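Local coordinates for MgGH51 (Meripilus giganteus, PDB 6ZPV), which hydrolyses alpha-L-arabinofuranosidic linkages, releasing terminal arabinofuranose units, as a fungal glycoside hydrolase of family GH51, at residues A239-W244 with A288-Y293. Numbering follows the deposited sequence.
Sequences ATRWQW and AVWAGY. With NAG (2-acetamido-2-deoxy-beta-D-glucopyranose), chain D; NAG (2-acetamido-2-deoxy-beta-D-glucopyranose), chain B.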
loop_
_atom_site.group_PDB
_atom_site.type_symbol
_atom_site.label_atom_id
_atom_site.label_comp_id
_atom_site.label_asym_id
_atom_site.label_seq_id
_atom_site.Cartn_x
_atom_site.Cartn_y
_atom_site.Cartn_z
ATOM N N ALA A 239 16.466 3.715 -16.560
ATOM C CA ALA A 239 17.346 3.088 -15.574
ATOM C C ALA A 239 16.808 3.067 -14.143
ATOM O O ALA A 239 17.271 2.216 -13.363
ATOM C CB ALA A 239 18.700 3.785 -15.561
ATOM N N THR A 240 15.860 3.909 -13.841
ATOM C CA THR A 240 15.298 4.017 -12.497
ATOM C C THR A 240 13.904 3.387 -12.365
ATOM O O THR A 240 13.294 3.523 -11.293
ATOM C CB THR A 240 15.336 5.440 -11.955
ATOM O OG1 THR A 240 14.661 6.316 -12.872
ATOM C CG2 THR A 240 16.766 5.918 -11.680
ATOM N N ARG A 241 13.453 2.668 -13.381
ATOM C CA ARG A 241 12.172 1.963 -13.321
ATOM C C ARG A 241 12.192 0.871 -12.227
ATOM O O ARG A 241 13.237 0.379 -11.819
ATOM C CB ARG A 241 11.913 1.320 -14.683
ATOM C CG ARG A 241 12.778 0.091 -14.980
ATOM C CD ARG A 241 12.657 -0.330 -16.445
ATOM N NE ARG A 241 13.338 -1.573 -16.749
ATOM C CZ ARG A 241 14.646 -1.734 -16.922
ATOM N NH1 ARG A 241 15.459 -0.680 -16.850
ATOM N NH2 ARG A 241 15.144 -2.947 -17.108
ATOM N N TRP A 242 10.991 0.474 -11.810
ATOM C CA TRP A 242 10.893 -0.707 -10.925
ATOM C C TRP A 242 11.276 -1.941 -11.764
ATOM O O TRP A 242 10.793 -2.083 -12.888
ATOM C CB TRP A 242 9.481 -0.768 -10.367
ATOM C CG TRP A 242 9.234 -1.870 -9.373
ATOM C CD1 TRP A 242 9.385 -1.799 -8.026
ATOM C CD2 TRP A 242 8.789 -3.211 -9.648
ATOM N NE1 TRP A 242 9.075 -2.979 -7.436
ATOM C CE2 TRP A 242 8.683 -3.864 -8.388
ATOM C CE3 TRP A 242 8.390 -3.896 -10.792
ATOM C CZ2 TRP A 242 8.226 -5.186 -8.296
ATOM C CZ3 TRP A 242 7.942 -5.196 -10.674
ATOM C CH2 TRP A 242 7.841 -5.832 -9.441
ATOM N N GLN A 243 12.041 -2.848 -11.167
ATOM C CA GLN A 243 12.455 -4.122 -11.785
ATOM C C GLN A 243 12.188 -5.258 -10.836
ATOM O O GLN A 243 12.765 -5.275 -9.712
ATOM C CB GLN A 243 13.950 -4.113 -12.197
ATOM C CG GLN A 243 14.299 -3.071 -13.227
ATOM C CD GLN A 243 15.699 -3.274 -13.809
ATOM O OE1 GLN A 243 16.001 -4.389 -14.259
ATOM N NE2 GLN A 243 16.512 -2.242 -13.850
ATOM N N TRP A 244 11.444 -6.258 -11.256
ATOM C CA TRP A 244 11.023 -7.316 -10.322
ATOM C C TRP A 244 12.204 -8.073 -9.717
ATOM O O TRP A 244 12.185 -8.404 -8.509
ATOM C CB TRP A 244 10.110 -8.350 -11.073
ATOM C CG TRP A 244 10.805 -9.326 -11.956
ATOM C CD1 TRP A 244 11.212 -9.134 -13.247
ATOM C CD2 TRP A 244 11.271 -10.635 -11.570
ATOM N NE1 TRP A 244 11.941 -10.223 -13.682
ATOM C CE2 TRP A 244 11.996 -11.140 -12.674
ATOM C CE3 TRP A 244 11.239 -11.379 -10.378
ATOM C CZ2 TRP A 244 12.648 -12.384 -12.605
ATOM C CZ3 TRP A 244 11.902 -12.573 -10.332
ATOM C CH2 TRP A 244 12.609 -13.089 -11.433
ATOM N N ALA A 288 1.004 -4.770 -12.109
ATOM C CA ALA A 288 1.487 -3.939 -13.208
ATOM C C ALA A 288 2.875 -4.428 -13.675
ATOM O O ALA A 288 3.688 -4.932 -12.900
ATOM C CB ALA A 288 1.553 -2.486 -12.826
ATOM N N VAL A 289 3.066 -4.250 -14.995
ATOM C CA VAL A 289 4.376 -4.412 -15.635
ATOM C C VAL A 289 4.783 -3.085 -16.258
ATOM O O VAL A 289 3.975 -2.361 -16.831
ATOM C CB VAL A 289 4.414 -5.550 -16.668
ATOM C CG1 VAL A 289 4.200 -6.878 -15.993
ATOM C CG2 VAL A 289 3.430 -5.375 -17.827
ATOM N N TRP A 290 6.082 -2.796 -16.173
ATOM C CA TRP A 290 6.662 -1.627 -16.836
ATOM C C TRP A 290 6.528 -1.789 -18.343
ATOM O O TRP A 290 6.721 -2.903 -18.881
ATOM C CB TRP A 290 8.127 -1.501 -16.388
ATOM C CG TRP A 290 8.708 -0.163 -16.778
ATOM C CD1 TRP A 290 8.571 0.994 -16.057
ATOM C CD2 TRP A 290 9.510 0.176 -17.909
ATOM N NE1 TRP A 290 9.195 2.034 -16.674
ATOM C CE2 TRP A 290 9.794 1.554 -17.819
ATOM C CE3 TRP A 290 10.102 -0.560 -18.949
ATOM C CZ2 TRP A 290 10.618 2.226 -18.731
ATOM C CZ3 TRP A 290 10.917 0.070 -19.862
ATOM C CH2 TRP A 290 11.188 1.463 -19.748
ATOM N N ALA A 291 6.210 -0.692 -19.037
ATOM C CA ALA A 291 5.749 -0.794 -20.443
ATOM C C ALA A 291 6.507 0.129 -21.384
ATOM O O ALA A 291 5.986 0.440 -22.451
ATOM C CB ALA A 291 4.257 -0.584 -20.521
ATOM N N GLY A 292 7.725 0.496 -21.065
ATOM C CA GLY A 292 8.554 1.276 -22.008
ATOM C C GLY A 292 8.452 2.770 -21.894
ATOM O O GLY A 292 8.920 3.483 -22.786
ATOM N N TYR A 293 7.867 3.293 -20.824
ATOM C CA TYR A 293 7.749 4.739 -20.539
ATOM C C TYR A 293 8.168 5.047 -19.127
ATOM O O TYR A 293 7.833 4.284 -18.198
ATOM C CB TYR A 293 6.307 5.233 -20.822
ATOM C CG TYR A 293 6.129 6.700 -20.589
ATOM C CD1 TYR A 293 6.640 7.624 -21.474
ATOM C CD2 TYR A 293 5.440 7.186 -19.500
ATOM C CE1 TYR A 293 6.496 8.980 -21.248
ATOM C CE2 TYR A 293 5.260 8.533 -19.283
ATOM C CZ TYR A 293 5.811 9.456 -20.141
ATOM O OH TYR A 293 5.644 10.796 -19.996
HETATM C C1 NAG D . 17.161 -7.528 -13.481
HETATM C C2 NAG D . 18.619 -7.164 -13.263
HETATM C C3 NAG D . 19.093 -6.289 -14.431
HETATM C C4 NAG D . 18.830 -6.984 -15.770
HETATM C C5 NAG D . 17.335 -7.349 -15.864
HETATM C C6 NAG D . 17.004 -8.149 -17.161
HETATM C C7 NAG D . 19.616 -7.040 -11.039
HETATM C C8 NAG D . 19.789 -6.251 -9.790
HETATM N N2 NAG D . 18.858 -6.487 -11.996
HETATM O O3 NAG D . 20.515 -5.993 -14.303
HETATM O O4 NAG D . 19.132 -6.041 -16.813
HETATM O O5 NAG D . 17.031 -8.205 -14.774
HETATM O O6 NAG D . 15.572 -8.427 -17.282
HETATM O O7 NAG D . 20.191 -8.059 -11.208
HETATM C C1 NAG B . 19.961 -6.581 -17.867
HETATM C C2 NAG B . 19.869 -5.654 -19.053
HETATM C C3 NAG B . 20.854 -6.168 -20.155
HETATM C C4 NAG B . 22.211 -6.463 -19.563
HETATM C C5 NAG B . 22.208 -7.271 -18.293
HETATM C C6 NAG B . 23.577 -7.435 -17.591
HETATM C C7 NAG B . 17.535 -4.839 -19.294
HETATM C C8 NAG B . 16.188 -5.076 -19.857
HETATM N N2 NAG B . 18.526 -5.701 -19.595
HETATM O O3 NAG B . 20.854 -5.264 -21.209
HETATM O O4 NAG B . 22.996 -7.198 -20.550
HETATM O O5 NAG B . 21.291 -6.630 -17.385
HETATM O O6 NAG B . 23.945 -6.051 -17.175
HETATM O O7 NAG B . 17.605 -3.925 -18.478
#
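Beyond the C-terminal end of strand 284-289, in the parallel eight-stranded sheet of the GH51 catalytic (beta/alpha)8 barrel, W290 packs against R241 of the loop that follows the neighbouring strand 224-227. The aliphatic part of R241 lies over one face of the indole: CB sits 3.4 Å from W290 NE1, and CD stands 3.5 Å from the centroid of the six-membered ring, 12° off its normal, a CH-pi contact. With CG between the backbone N and the carbonyl carbon (chi1 73°) and the chain extended from there to NE, the arginine crosses the ring face and carries its guanidinium past it. CZ is 5.3 Å from the same centroid, giving at most a weak cation-pi attraction, and the guanidinium and ring planes are 49° apart.

This pairing joins two adjacent strand-to-helix connections of the barrel and lies behind a glycan that is probably N-linked at N245. R241 NH2 donates to O7 of the chain B NAG (3.0 Å) and also bonds Q311 of helix 306-320, while NH1 holds T238 O; Q243 CD lies against one guanidinium face, 3.4 Å above its plane and offset toward the rim. Against the indole face opposite R241, toward the rim, lie the backbone N atoms of G292 and Y293, and W290 NE1 donates to E234 O. Cutting W290 back to an alanine is likely to open a gap beneath the R241 methylenes, leaving that part of the chain less fixed, and to deprive E234 O of its indole N-H donor. W242 O approaches W290 CB only loosely, at 4.4 Å.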